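Local atomic coordinates of DNA replication and repair protein RecF (Caldanaerobacter subterraneus subsp. tengcongensis, PDB entry 5Z69), a protein that binds ATP and probably single-stranded DNA, serving as an ATP-switched recombination mediator of the RecFOR pathway in DNA repair. Residues A[13-18]-A[47-52]; A[53-58]-A[115-120]. All coordinates share one frame; numbering follows the deposited sequence.

Overall arrangement
Both contacts use helix 43-55, the helix that follows the P-loop (Walker A) in this ABC-type ATPase. Contact 1 packs its middle, residues 47-52, against the end of strand 9-16 in the antiparallel sheet; contact 2 joins the last turn of the helix and the residues just after it, 53-58, to the loop 115-120 that leads into strand 122-125 of the mixed sheet. Their centres lie about 12 Å apart. They meet directly where Glu48 faces Ser58 and where Leu52 O touches Ile116 CD1 at 3.9 Å. Contact 1 is near the nucleotide: the side chain of Glu48 is about 7 Å from the bound ATP analogue at nearest approach, whereas contact 2 lies away from the nucleotide-binding residues.

Contact 1 (A[13-18]-A[47-52]); sequences IFVDNF and LEAIRL
Phe18 lies against Ala49 where helix 43-55, which follows the P-loop (Walker A) of the ATPase domain, faces the end of strand 9-16 of the antiparallel sheet. Strand and helix segments run at 113° to each other with axes 9.9 Å apart, and the small Ala49 lets the aromatic ring come close to the helix backbone. Phe18 holds CG anti to its backbone N (chi1 -171°), and the ring presents one face to Ala49 CB. This methyl makes a CH-pi contact 3.9 Å from the ring centroid, displaced toward the rim on the side of CE2. Ala49 CB also receives Val15 CG1 at 4.0 Å, a branched residue suited to a strand and short enough to fit beside the ring.

Farther back along the strand, Ile13 places CG1 anti to its own N, and its extended chain carries CD1 to Ile50 CG1 at 3.8 Å. The two isoleucine side chains cross obliquely, while the same CD1 touches Ala49 O. On the helix, Leu52 adds CD2 near Phe18 CE1 at 4.3 Å, and both residues also pack on strand 74-83, whose Phe75 meets the Phe18 ring edge-to-face.

Glu48 brings the one charge into this buried, otherwise apolar contact. Its OE2 forms salt bridges with Arg19 and Arg60, which would be expected to favour the charged form; OE1 probably bonds to Ser58 OG, though that separation is doubtfully short. The carboxylate plane stands 82° from that of the Phe18 ring, with OE2 3.8 Å from Phe18 CZ and Glu48 CG in plane at the ring edge.

Contact 2 (A[53-58]-A[115-120]); sequences LSMGRS and EILGHF
Ser54 OG gives the direct polar link, donating to Phe120 O over 2.6 Å. The hydroxyl sits above the carbonyl plane, 46° out of it, and is also hydrogen-bonded to Thr122. The short serine side chain lets the helix end come close to the loop, its CA lying 3.4 Å from the same Phe120 O, and still offers a hydroxyl to the carbonyl. A water adds a second link: it accepts from Phe120 N at 2.9 Å, donates to Leu53 O at 2.8 Å and comes very close to Ile116 O. With more acceptors near it than protons, it cannot serve all of them at once.

Beside these bonds side chains pack. Phe120 CD2 lies 3.8 Å from Leu53 CB, and the ring continues onto Val81 and Ile91. Leu117 CD2 lies 3.9 Å from Met55 SD, the flexible methionine chain being bent at chi2 and chi3. Ile116 rests on the helix-end backbone, with CD1 3.5 Å from Leu53 O and CG2 against Met55 C.

Having no side chain, Gly56 lets Ile116 CG2 settle 3.8 Å from its N. It is a positive-phi glycine ending a helix, here the helix that follows the Walker A loop of the P-loop NTPase fold.

Contact 1 (A[13-18]-A[47-52])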
ATOM      1  N   ILE A  13      33.398  -0.585 -29.210  1.00 24.46           N
ATOM      2  CA  ILE A  13      32.433   0.493 -29.292  1.00 25.77           C
ATOM      3  C   ILE A  13      33.132   1.699 -29.900  1.00 21.54           C
ATOM      4  O   ILE A  13      34.341   1.916 -29.695  1.00 23.23           O
ATOM      5  CB  ILE A  13      31.833   0.856 -27.910  1.00 21.81           C
ATOM      6  CG1 ILE A  13      30.549   1.689 -28.063  1.00 25.97           C
ATOM      7  CG2 ILE A  13      32.854   1.602 -27.053  1.00 24.15           C
ATOM      8  CD1 ILE A  13      29.746   1.869 -26.724  1.00 24.60           C
ATOM      9  N   PHE A  14      32.368   2.480 -30.649  1.00 24.11           N
ATOM     10  CA  PHE A  14      32.889   3.713 -31.230  1.00 24.57           C
ATOM     11  C   PHE A  14      32.042   4.860 -30.700  1.00 22.65           C
ATOM     12  O   PHE A  14      30.820   4.812 -30.826  1.00 25.51           O
ATOM     13  CB  PHE A  14      32.832   3.687 -32.754  1.00 26.58           C
ATOM     14  CG  PHE A  14      33.402   4.929 -33.396  1.00 34.20           C
ATOM     15  CD1 PHE A  14      34.779   5.066 -33.557  1.00 33.27           C
ATOM     16  CD2 PHE A  14      32.573   5.955 -33.833  1.00 35.76           C
ATOM     17  CE1 PHE A  14      35.324   6.212 -34.135  1.00 32.86           C
ATOM     18  CE2 PHE A  14      33.108   7.122 -34.420  0.73 29.30           C
ATOM     19  CZ  PHE A  14      34.472   7.254 -34.560  1.00 30.75           C
ATOM     20  N   VAL A  15      32.675   5.873 -30.105  1.00 21.17           N
ATOM     21  CA  VAL A  15      31.934   7.011 -29.580  1.00 22.29           C
ATOM     22  C   VAL A  15      32.353   8.320 -30.243  1.00 28.28           C
ATOM     23  O   VAL A  15      33.527   8.632 -30.347  1.00 26.27           O
ATOM     24  CB  VAL A  15      32.087   7.123 -28.046  1.00 30.87           C
ATOM     25  CG1 VAL A  15      31.333   5.980 -27.356  1.00 31.33           C
ATOM     26  CG2 VAL A  15      33.567   7.095 -27.643  1.00 22.93           C
ATOM     27  N   ASP A  16      31.364   9.081 -30.688  1.00 25.71           N
ATOM     28  CA  ASP A  16      31.599  10.320 -31.415  1.00 28.78           C
ATOM     29  C   ASP A  16      30.745  11.445 -30.800  1.00 29.81           C
ATOM     30  O   ASP A  16      29.524  11.365 -30.811  1.00 23.09           O
ATOM     31  CB  ASP A  16      31.272  10.106 -32.902  1.00 25.80           C
ATOM     32  CG  ASP A  16      31.556  11.332 -33.764  1.00 39.74           C
ATOM     33  OD1 ASP A  16      32.227  12.276 -33.276  1.00 31.02           O
ATOM     34  OD2 ASP A  16      31.099  11.332 -34.935  1.00 28.78           O
ATOM     35  N   ASN A  17      31.390  12.481 -30.267  1.00 28.20           N
ATOM     36  CA  ASN A  17      30.693  13.570 -29.549  1.00 24.51           C
ATOM     37  C   ASN A  17      29.815  13.077 -28.408  1.00 25.89           C
ATOM     38  O   ASN A  17      28.774  13.682 -28.101  1.00 28.50           O
ATOM     39  CB  ASN A  17      29.828  14.405 -30.493  1.00 31.26           C
ATOM     40  CG  ASN A  17      30.646  15.174 -31.514  1.00 37.73           C
ATOM     41  OD1 ASN A  17      31.791  15.541 -31.262  1.00 32.19           O
ATOM     42  ND2 ASN A  17      30.057  15.419 -32.673  1.00 30.66           N
ATOM     43  N   PHE A  18      30.202  11.971 -27.784  1.00 26.44           N
ATOM     44  CA  PHE A  18      29.408  11.486 -26.676  1.00 24.04           C
ATOM     45  C   PHE A  18      29.964  12.053 -25.373  1.00 26.56           C
ATOM     46  O   PHE A  18      31.104  11.775 -25.025  1.00 26.25           O
ATOM     47  CB  PHE A  18      29.369   9.952 -26.632  1.00 24.91           C
ATOM     48  CG  PHE A  18      28.381   9.419 -25.629  1.00 27.31           C
ATOM     49  CD1 PHE A  18      27.066   9.167 -25.997  1.00 25.47           C
ATOM     50  CD2 PHE A  18      28.754   9.214 -24.311  1.00 23.67           C
ATOM     51  CE1 PHE A  18      26.146   8.680 -25.080  1.00 27.14           C
ATOM     52  CE2 PHE A  18      27.827   8.728 -23.371  1.00 25.01           C
ATOM     53  CZ  PHE A  18      26.522   8.465 -23.764  1.00 24.09           C
ATOM     54  N   LEU A  47      30.353   3.852 -19.630  1.00 28.80           N
ATOM     55  CA  LEU A  47      29.324   2.881 -19.255  1.00 24.72           C
ATOM     56  C   LEU A  47      27.949   3.316 -19.742  1.00 23.33           C
ATOM     57  O   LEU A  47      27.150   2.490 -20.219  1.00 26.06           O
ATOM     58  CB  LEU A  47      29.301   2.685 -17.738  1.00 28.38           C
ATOM     59  CG  LEU A  47      30.011   1.424 -17.221  1.00 35.78           C
ATOM     60  CD1 LEU A  47      31.356   1.267 -17.874  1.00 38.22           C
ATOM     61  CD2 LEU A  47      30.176   1.449 -15.731  1.00 42.91           C
ATOM     62  N   GLU A  48      27.681   4.618 -19.659  1.00 22.90           N
ATOM     63  CA  GLU A  48      26.429   5.151 -20.160  1.00 23.27           C
ATOM     64  C   GLU A  48      26.320   4.914 -21.673  1.00 26.21           C
ATOM     65  O   GLU A  48      25.250   4.599 -22.182  1.00 27.84           O
ATOM     66  CB  GLU A  48      26.318   6.646 -19.840  1.00 28.64           C
ATOM     67  CG  GLU A  48      25.018   7.327 -20.288  1.00 25.85           C
ATOM     68  CD  GLU A  48      24.972   8.813 -19.873  1.00 34.29           C
ATOM     69  OE1 GLU A  48      23.989   9.241 -19.223  1.00 35.31           O
ATOM     70  OE2 GLU A  48      25.925   9.544 -20.188  1.00 32.54           O
ATOM     71  N   ALA A  49      27.426   5.067 -22.389  1.00 23.73           N
ATOM     72  CA  ALA A  49      27.428   4.803 -23.827  1.00 28.37           C
ATOM     73  C   ALA A  49      27.181   3.318 -24.110  1.00 31.47           C
ATOM     74  O   ALA A  49      26.440   2.961 -25.024  1.00 22.56           O
ATOM     75  CB  ALA A  49      28.747   5.265 -24.452  1.00 25.35           C
ATOM     76  N   ILE A  50      27.793   2.446 -23.324  1.00 25.87           N
ATOM     77  CA  ILE A  50      27.576   1.014 -23.509  1.00 32.13           C
ATOM     78  C   ILE A  50      26.140   0.617 -23.174  1.00 27.76           C
ATOM     79  O   ILE A  50      25.506  -0.102 -23.939  1.00 22.63           O
ATOM     80  CB  ILE A  50      28.551   0.195 -22.666  1.00 34.62           C
ATOM     81  CG1 ILE A  50      29.967   0.491 -23.140  1.00 26.65           C
ATOM     82  CG2 ILE A  50      28.236  -1.296 -22.802  1.00 27.73           C
ATOM     83  CD1 ILE A  50      31.043   0.142 -22.146  1.00 33.58           C
ATOM     84  N   ARG A  51      25.611   1.109 -22.052  1.00 20.23           N
ATOM     85  CA  ARG A  51      24.241   0.798 -21.638  1.00 25.77           C
ATOM     86  C   ARG A  51      23.186   1.359 -22.599  1.00 28.36           C
ATOM     87  O   ARG A  51      22.085   0.804 -22.737  1.00 22.18           O
ATOM     88  CB  ARG A  51      24.010   1.330 -20.223  1.00 27.15           C
ATOM     89  CG  ARG A  51      22.612   1.107 -19.666  1.00 33.00           C
ATOM     90  CD  ARG A  51      22.277  -0.356 -19.448  1.00 32.46           C
ATOM     91  NE  ARG A  51      21.027  -0.481 -18.696  1.00 34.60           N
ATOM     92  CZ  ARG A  51      20.309  -1.594 -18.565  1.00 35.58           C
ATOM     93  NH1 ARG A  51      20.708  -2.732 -19.124  1.00 32.59           N
ATOM     94  NH2 ARG A  51      19.179  -1.562 -17.862  1.00 34.51           N
ATOM     95  N   LEU A  52      23.527   2.454 -23.274  1.00 26.50           N
ATOM     96  CA  LEU A  52      22.669   3.031 -24.311  1.00 30.18           C
ATOM     97  C   LEU A  52      22.307   2.028 -25.417  1.00 20.66           C
ATOM     98  O   LEU A  52      21.182   2.029 -25.945  1.00 24.56           O
ATOM     99  CB  LEU A  52      23.365   4.254 -24.928  1.00 26.39           C
ATOM    100  CG  LEU A  52      22.702   4.922 -26.140  1.00 25.79           C
ATOM    101  CD1 LEU A  52      21.565   5.827 -25.635  1.00 32.01           C
ATOM    102  CD2 LEU A  52      23.728   5.722 -26.967  1.00 20.39           C
TER

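Contact 2 (A[53-58]-A[115-120])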
ATOM      1  N   LEU A  53      23.282   1.196 -25.794  1.00 25.38           N
ATOM      2  CA  LEU A  53      23.107   0.168 -26.830  1.00 24.52           C
ATOM      3  C   LEU A  53      22.095  -0.900 -26.396  1.00 25.79           C
ATOM      4  O   LEU A  53      21.505  -1.568 -27.244  1.00 23.85           O
ATOM      5  CB  LEU A  53      24.462  -0.502 -27.198  1.00 23.68           C
ATOM      6  CG  LEU A  53      25.496   0.209 -28.094  1.00 37.55           C
ATOM      7  CD1 LEU A  53      25.673   1.512 -27.541  1.00 27.55           C
ATOM      8  CD2 LEU A  53      26.851  -0.432 -28.029  1.00 38.30           C
ATOM      9  N   SER A  54      21.872  -1.042 -25.086  1.00 19.25           N
ATOM     10  CA  SER A  54      20.877  -1.991 -24.564  1.00 24.63           C
ATOM     11  C   SER A  54      19.490  -1.372 -24.429  1.00 35.15           C
ATOM     12  O   SER A  54      18.480  -1.983 -24.771  1.00 29.47           O
ATOM     13  CB  SER A  54      21.287  -2.523 -23.185  1.00 30.61           C
ATOM     14  OG  SER A  54      22.416  -3.360 -23.241  1.00 36.73           O
ATOM     15  N   MET A  55      19.443  -0.155 -23.905  1.00 26.84           N
ATOM     16  CA  MET A  55      18.168   0.439 -23.514  1.00 32.62           C
ATOM     17  C   MET A  55      17.691   1.615 -24.379  1.00 36.66           C
ATOM     18  O   MET A  55      16.517   1.995 -24.327  1.00 25.85           O
ATOM     19  CB  MET A  55      18.263   0.900 -22.065  1.00 28.14           C
ATOM     20  CG  MET A  55      18.631  -0.220 -21.083  1.00 26.80           C
ATOM     21  SD  MET A  55      17.460  -1.593 -21.155  1.00 34.39           S
ATOM     22  CE  MET A  55      16.049  -0.809 -20.374  1.00 28.79           C
ATOM     23  N   GLY A  56      18.589   2.201 -25.156  1.00 30.09           N
ATOM     24  CA  GLY A  56      18.209   3.365 -25.935  1.00 24.05           C
ATOM     25  C   GLY A  56      17.984   4.614 -25.086  1.00 32.02           C
ATOM     26  O   GLY A  56      17.309   5.548 -25.507  1.00 25.01           O
ATOM     27  N   ARG A  57      18.555   4.633 -23.888  1.00 28.00           N
ATOM     28  CA  ARG A  57      18.468   5.817 -23.032  1.00 32.81           C
ATOM     29  C   ARG A  57      19.614   5.825 -22.030  1.00 32.11           C
ATOM     30  O   ARG A  57      20.365   4.838 -21.926  1.00 24.33           O
ATOM     31  CB  ARG A  57      17.135   5.853 -22.278  1.00 37.62           C
ATOM     32  CG  ARG A  57      17.051   4.746 -21.256  1.00 34.70           C
ATOM     33  CD  ARG A  57      15.693   4.720 -20.602  1.00 57.64           C
ATOM     34  NE  ARG A  57      15.582   3.573 -19.710  1.00 52.89           N
ATOM     35  CZ  ARG A  57      14.525   3.315 -18.953  1.00 55.45           C
ATOM     36  NH1 ARG A  57      13.480   4.127 -18.972  1.00 61.36           N
ATOM     37  NH2 ARG A  57      14.523   2.243 -18.173  1.00 48.01           N
ATOM     38  N   SER A  58      19.756   6.950 -21.326  1.00 27.77           N
ATOM     39  CA  SER A  58      20.726   7.112 -20.246  1.00 33.72           C
ATOM     40  C   SER A  58      20.289   6.342 -19.001  1.00 42.42           C
ATOM     41  O   SER A  58      19.169   6.528 -18.537  1.00 36.06           O
ATOM     42  CB  SER A  58      20.875   8.596 -19.889  1.00 31.66           C
ATOM     43  OG  SER A  58      21.656   8.774 -18.719  1.00 28.12           O
ATOM     44  N   GLU A 115      12.362  -0.731 -29.931  1.00 33.93           N
ATOM     45  CA  GLU A 115      12.719  -1.918 -30.684  1.00 30.69           C
ATOM     46  C   GLU A 115      14.188  -2.266 -30.510  1.00 32.90           C
ATOM     47  O   GLU A 115      14.637  -3.314 -30.969  1.00 27.69           O
ATOM     48  CB  GLU A 115      12.381  -1.733 -32.165  1.00 38.05           C
ATOM     49  CG  GLU A 115      10.882  -1.768 -32.430  1.00 46.55           C
ATOM     50  CD  GLU A 115      10.536  -1.396 -33.855  1.00 53.03           C
ATOM     51  OE1 GLU A 115      11.260  -1.831 -34.778  1.00 58.21           O
ATOM     52  OE2 GLU A 115       9.556  -0.644 -34.054  1.00 66.93           O
ATOM     53  N   ILE A 116      14.939  -1.389 -29.849  1.00 25.89           N
ATOM     54  CA  ILE A 116      16.326  -1.702 -29.535  1.00 39.85           C
ATOM     55  C   ILE A 116      16.485  -2.793 -28.433  1.00 28.47           C
ATOM     56  O   ILE A 116      17.514  -3.479 -28.388  1.00 25.29           O
ATOM     57  CB  ILE A 116      17.090  -0.442 -29.118  1.00 25.41           C
ATOM     58  CG1 ILE A 116      18.589  -0.635 -29.358  1.00 26.28           C
ATOM     59  CG2 ILE A 116      16.828  -0.128 -27.634  1.00 24.02           C
ATOM     60  CD1 ILE A 116      19.411   0.613 -29.085  1.00 23.28           C
ATOM     61  N   LEU A 117      15.498  -2.969 -27.549  1.00 25.66           N
ATOM     62  CA  LEU A 117      15.582  -4.029 -26.512  1.00 25.51           C
ATOM     63  C   LEU A 117      15.498  -5.460 -27.117  1.00 18.32           C
ATOM     64  O   LEU A 117      14.817  -5.627 -28.122  1.00 37.86           O
ATOM     65  CB  LEU A 117      14.437  -3.856 -25.507  1.00 30.32           C
ATOM     66  CG  LEU A 117      13.956  -2.461 -25.038  1.00 35.60           C
ATOM     67  CD1 LEU A 117      12.634  -2.578 -24.324  1.00 35.01           C
ATOM     68  CD2 LEU A 117      14.933  -1.782 -24.119  1.00 29.92           C
ATOM     69  N   GLY A 118      16.122  -6.514 -26.593  1.00 35.45           N
ATOM     70  CA  GLY A 118      17.442  -6.615 -26.035  1.00 28.23           C
ATOM     71  C   GLY A 118      18.238  -7.336 -27.142  1.00 35.57           C
ATOM     72  O   GLY A 118      18.503  -8.555 -27.140  1.00 34.01           O
ATOM     73  N   HIS A 119      18.592  -6.561 -28.153  1.00 21.76           N
ATOM     74  CA  HIS A 119      19.562  -6.995 -29.148  1.00 22.98           C
ATOM     75  C   HIS A 119      20.895  -7.193 -28.447  1.00 27.76           C
ATOM     76  O   HIS A 119      21.688  -8.051 -28.815  1.00 25.51           O
ATOM     77  CB  HIS A 119      19.672  -5.956 -30.282  1.00 26.41           C
ATOM     78  CG  HIS A 119      18.517  -5.989 -31.234  1.00 28.61           C
ATOM     79  ND1 HIS A 119      18.422  -6.915 -32.256  1.00 25.79           N
ATOM     80  CD2 HIS A 119      17.404  -5.217 -31.315  1.00 27.87           C
ATOM     81  CE1 HIS A 119      17.292  -6.721 -32.917  1.00 28.36           C
ATOM     82  NE2 HIS A 119      16.657  -5.696 -32.366  1.00 26.33           N
ATOM     83  N   PHE A 120      21.134  -6.358 -27.447  1.00 23.80           N
ATOM     84  CA  PHE A 120      22.351  -6.398 -26.624  1.00 22.52           C
ATOM     85  C   PHE A 120      21.949  -6.340 -25.160  1.00 27.47           C
ATOM     86  O   PHE A 120      21.448  -5.310 -24.695  1.00 23.00           O
ATOM     87  CB  PHE A 120      23.271  -5.225 -26.974  1.00 20.39           C
ATOM     88  CG  PHE A 120      24.486  -5.086 -26.078  1.00 25.22           C
ATOM     89  CD1 PHE A 120      25.366  -6.145 -25.896  1.00 25.26           C
ATOM     90  CD2 PHE A 120      24.783  -3.867 -25.480  1.00 21.38           C
ATOM     91  CE1 PHE A 120      26.500  -6.010 -25.099  1.00 32.48           C
ATOM     92  CE2 PHE A 120      25.929  -3.717 -24.685  1.00 28.53           C
ATOM     93  CZ  PHE A 120      26.776  -4.803 -24.478  1.00 25.88           C
TER
HETATM   94  O   HOH W   1      19.753  -3.790 -27.316  1.00 22.52           O